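Local coordinates for Ribose/Galactose Isomerase (Vibrio parahaemolyticus, PDB 3ONO), which interconverts the aldose ribose 5-phosphate and the ketose ribulose 5-phosphate as an isomerase of the LacAB/RpiB family, at the interface of chains A and B and the interface of chains A and C. Residues are numbered along the deposited sequence; one frame, centred on the assembly and turned at random. Chains: chain A/B/C, Ribose/Galactose Isomerase.

Contact 1: the interface of chains A and B. Residues chain A 93-94, 104, 107-108; chain B 76, 78-79, 82.
The glycine-rich turn carrying B:Thr76, together with the first turn of helix 78-85, meets A:Tyr94 on strand 92-94 of chain A. B:Gln78 lays its amide over the A:Tyr94 phenol: the two planes lie 18° apart, and NE2 sits above the ring centre. From this stacked position the same amide grips the strand backbone at two points. B:Gln78 OE1 takes the A:Tyr94 N-H in plane on a lone pair, with N and OE1 2.9 Å apart. B:Gln78 NE2 donates to A:Tyr94 O at 2.8 Å, tilted 17° from that carbonyl's plane. This pairing fixes which way the amide is flipped. The bend of the B:Gln78 chain at chi2 (-92°) turns the amide toward the strand. The phenol hydroxyl OH of A:Tyr94 donates to B:Thr76 O at 2.6 Å. The hydroxyl lies in the carbonyl plane of B:Thr76, whose O in turn sits at the ring's edge. A second tie runs through water. Water 1 lies 2.8 Å from both A:Asn108 OD1 and B:Thr76 OG1; water 2 joins B:Thr76 OG1 and B:Gly79 N to A:Asn108 ND2. Selenomethionine B:Met82 completes the packing, its SE 3.9 Å from A:Phe104 CE1 at the ring edge. The patch joins the turn after strand 69-74 and helix 78-85 of B to strand 92-94 and the later part of helix 98-108 of A, within a two-fold interface, plausibly the biological dimer, that repeats it with chains exchanged.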
# COMPACT_ATOMS: atom_id res chain seq x y z
N GLY A 93 -0.73 10.13 14.84
CA GLY A 93 -1.15 9.01 13.98
C GLY A 93 -0.04 8.56 13.03
O GLY A 93 0.92 9.27 12.82
N TYR A 94 -0.18 7.37 12.43
CA TYR A 94 0.71 7.02 11.32
C TYR A 94 0.22 7.74 10.07
O TYR A 94 -0.94 8.13 9.98
CB TYR A 94 0.74 5.48 11.09
CG TYR A 94 -0.55 4.88 10.57
CD1 TYR A 94 -0.91 5.00 9.22
CD2 TYR A 94 -1.42 4.18 11.41
CE1 TYR A 94 -2.11 4.46 8.72
CE2 TYR A 94 -2.62 3.62 10.91
CZ TYR A 94 -2.95 3.77 9.58
OH TYR A 94 -4.13 3.25 9.09
N PHE A 104 -7.15 10.89 9.39
CA PHE A 104 -6.62 11.21 10.71
C PHE A 104 -7.19 12.54 11.20
O PHE A 104 -7.68 12.65 12.32
CB PHE A 104 -5.10 11.27 10.69
CG PHE A 104 -4.48 11.68 12.01
CD1 PHE A 104 -4.45 10.81 13.08
CD2 PHE A 104 -3.91 12.94 12.16
CE1 PHE A 104 -3.85 11.18 14.28
CE2 PHE A 104 -3.31 13.32 13.37
CZ PHE A 104 -3.29 12.43 14.42
N ILE A 107 -11.20 12.07 11.79
CA ILE A 107 -11.65 11.07 12.77
C ILE A 107 -10.97 11.27 14.12
O ILE A 107 -11.63 11.30 15.17
CB ILE A 107 -11.36 9.63 12.27
CG1 ILE A 107 -12.14 9.32 10.97
CG2 ILE A 107 -11.66 8.60 13.38
CD1 ILE A 107 -11.71 7.97 10.38
N ASN A 108 -9.65 11.43 14.09
CA ASN A 108 -8.90 11.50 15.33
C ASN A 108 -8.62 12.94 15.78
O ASN A 108 -8.55 13.21 16.98
CB ASN A 108 -7.59 10.73 15.16
CG ASN A 108 -7.83 9.35 14.59
OD1 ASN A 108 -7.63 9.13 13.39
ND2 ASN A 108 -8.28 8.43 15.43
N THR B 76 -9.34 2.30 11.04
CA THR B 76 -8.04 2.65 10.45
C THR B 76 -6.88 2.15 11.31
O THR B 76 -5.73 2.23 10.88
CB THR B 76 -7.88 4.18 10.32
OG1 THR B 76 -7.89 4.76 11.63
CG2 THR B 76 -9.02 4.78 9.51
N GLN B 78 -5.88 3.70 13.92
CA GLN B 78 -5.29 4.87 14.60
C GLN B 78 -5.76 5.05 16.04
O GLN B 78 -4.94 5.20 16.95
CB GLN B 78 -5.57 6.16 13.82
CG GLN B 78 -5.07 6.14 12.35
CD GLN B 78 -3.67 6.70 12.22
OE1 GLN B 78 -2.83 6.51 13.11
NE2 GLN B 78 -3.39 7.38 11.09
N GLY B 79 -7.07 5.05 16.27
CA GLY B 79 -7.57 5.23 17.63
C GLY B 79 -7.02 4.15 18.55
O GLY B 79 -6.54 4.43 19.65
N MSE B 82 -3.24 4.65 19.27
CA MSE B 82 -2.91 5.79 20.15
C MSE B 82 -3.43 5.55 21.57
O MSE B 82 -2.79 5.96 22.56
CB MSE B 82 -3.45 7.08 19.55
CG MSE B 82 -2.79 7.37 18.20
SE MSE B 82 -3.37 9.06 17.48
CE MSE B 82 -5.27 8.69 17.52
O HOH W 1 -8.01 7.52 11.15
O HOH W 2 -9.21 5.52 14.25

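Contact 2: the interface of chains A and C. Residues chain A 102-103, 107, 145-146, 153; chain C 123-124, 127.
With CG anti to its backbone N (chi1 178°), C:Trp123 sends its six-membered ring toward A:Ile107 and A:Tyr145; A:Tyr145, also anti (chi1 -167°), points its phenol at C:Leu127. The A:Tyr145 and C:Leu127 side chains meet tip to tip, with hydroxyl OH of A:Tyr145 3.5 Å from C:Leu127 CD2 and A:Tyr145 ring atom CZ 3.9 Å from C:Leu127 CD1. A:Phe102 also reaches the CD1 branch, lying across the leucine at about a right angle, with A:Phe102 CD2 3.3 Å from C:Leu127 CD1. A:Tyr145 CE2 in turn abuts the A:Phe102 ring edge in plane, so the two aromatic rings of chain A support one another while they hold the CD1 branch. Around the indole, A:Ile107 CD1 approaches tip to tip and in the ring plane, although its spacing to CH2 is too short to be trusted. A:Leu103 runs past the indole in the opposite direction, its CD2 4.0 Å from CZ3 of C:Trp123 and its CD1 3.7 Å from C:Ala124 CB. That alanine methyl lies over the rim of one indole face, from the same chain. No polar pair bonds across this patch, so it is held by apolar packing. Within chain A, A:Gln153 OE1 accepts the A:Tyr145 N-H in plane on a lone pair at 3.0 Å from N, which steadies the backbone preceding the cis peptide bond to A:Pro146. Part of a two-fold interface whose biological role is inferred only from the deposited assembly, the site sets helix 98-108 and the loop before 3-10 helix 147-149 of A against the start of helix 125-136 of C and the residues leading into it.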
# COMPACT_ATOMS: atom_id res chain seq x y z
N PHE A 102 -5.96 12.78 5.66
CA PHE A 102 -7.33 13.29 5.69
C PHE A 102 -8.16 12.62 6.79
O PHE A 102 -8.77 13.30 7.62
CB PHE A 102 -8.02 13.13 4.36
CG PHE A 102 -9.43 13.62 4.37
CD1 PHE A 102 -9.69 14.98 4.38
CD2 PHE A 102 -10.48 12.73 4.46
CE1 PHE A 102 -10.99 15.44 4.43
CE2 PHE A 102 -11.79 13.19 4.50
CZ PHE A 102 -12.04 14.53 4.48
N LEU A 103 -8.18 11.29 6.79
CA LEU A 103 -8.95 10.54 7.79
C LEU A 103 -8.46 10.82 9.20
O LEU A 103 -9.26 10.96 10.13
CB LEU A 103 -8.88 9.03 7.53
CG LEU A 103 -9.57 8.59 6.24
CD1 LEU A 103 -9.30 7.12 5.98
CD2 LEU A 103 -11.08 8.89 6.35
N ILE A 107 -11.20 12.07 11.79
CA ILE A 107 -11.65 11.07 12.77
C ILE A 107 -10.97 11.27 14.12
O ILE A 107 -11.63 11.30 15.17
CB ILE A 107 -11.36 9.63 12.27
CG1 ILE A 107 -12.14 9.32 10.97
CG2 ILE A 107 -11.66 8.60 13.38
CD1 ILE A 107 -11.71 7.97 10.38
N TYR A 145 -15.65 11.22 9.75
CA TYR A 145 -15.78 10.83 8.38
C TYR A 145 -16.54 9.54 8.36
O TYR A 145 -16.13 8.57 9.01
CB TYR A 145 -14.42 10.75 7.68
CG TYR A 145 -14.58 10.64 6.18
CD1 TYR A 145 -14.59 9.40 5.56
CD2 TYR A 145 -14.76 11.77 5.39
CE1 TYR A 145 -14.75 9.28 4.19
CE2 TYR A 145 -14.92 11.66 4.01
CZ TYR A 145 -14.91 10.41 3.42
OH TYR A 145 -15.08 10.28 2.07
N PRO A 146 -17.70 9.55 7.69
CA PRO A 146 -18.25 10.73 7.00
C PRO A 146 -18.78 11.79 7.99
O PRO A 146 -18.95 11.48 9.17
CB PRO A 146 -19.39 10.15 6.16
CG PRO A 146 -19.84 8.95 6.95
CD PRO A 146 -18.61 8.39 7.63
N GLN A 153 -17.11 9.63 17.01
CA GLN A 153 -15.68 9.83 16.75
C GLN A 153 -15.16 11.02 17.55
O GLN A 153 -14.10 10.97 18.15
CB GLN A 153 -15.43 10.06 15.27
CG GLN A 153 -15.61 8.78 14.48
CD GLN A 153 -15.55 8.98 12.99
OE1 GLN A 153 -15.54 10.12 12.50
NE2 GLN A 153 -15.52 7.88 12.25
N TRP C 123 -13.61 1.24 3.60
CA TRP C 123 -14.25 2.38 4.11
C TRP C 123 -13.30 3.49 3.71
O TRP C 123 -12.10 3.34 3.86
CB TRP C 123 -14.32 2.14 5.60
CG TRP C 123 -14.91 3.19 6.31
CD1 TRP C 123 -16.23 3.44 6.47
CD2 TRP C 123 -14.21 4.19 7.02
NE1 TRP C 123 -16.40 4.55 7.23
CE2 TRP C 123 -15.17 5.03 7.59
CE3 TRP C 123 -12.86 4.47 7.22
CZ2 TRP C 123 -14.82 6.12 8.36
CZ3 TRP C 123 -12.52 5.55 7.98
CH2 TRP C 123 -13.50 6.36 8.54
N ALA C 124 -13.82 4.55 3.10
CA ALA C 124 -12.99 5.69 2.65
C ALA C 124 -12.21 5.58 1.31
O ALA C 124 -11.44 6.46 0.97
CB ALA C 124 -12.09 6.18 3.80
N LEU C 127 -12.05 8.40 -1.53
CA LEU C 127 -11.03 9.44 -1.42
C LEU C 127 -9.84 9.12 -2.32
O LEU C 127 -9.36 9.97 -3.06
CB LEU C 127 -10.56 9.57 0.02
CG LEU C 127 -11.67 10.08 0.93
CD1 LEU C 127 -11.14 10.28 2.32
CD2 LEU C 127 -12.22 11.38 0.35

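The C-alpha centres of contact 1 and contact 2 lie about 10 Å apart, and helix 98-108 of chain A serves both. A:Ile107 belongs to each, contributing a little buried surface to either partner. One chain thus meets two different partners through one helix, and since each pairing is two-fold symmetric, every patch has a twin with its chains exchanged. Such an arrangement could build a dimer of dimers, in keeping with the four chains of the deposited assembly. The shared helix could let packing at one interface influence the other, although the structure alone shows neither such coupling nor the oligomeric state in solution.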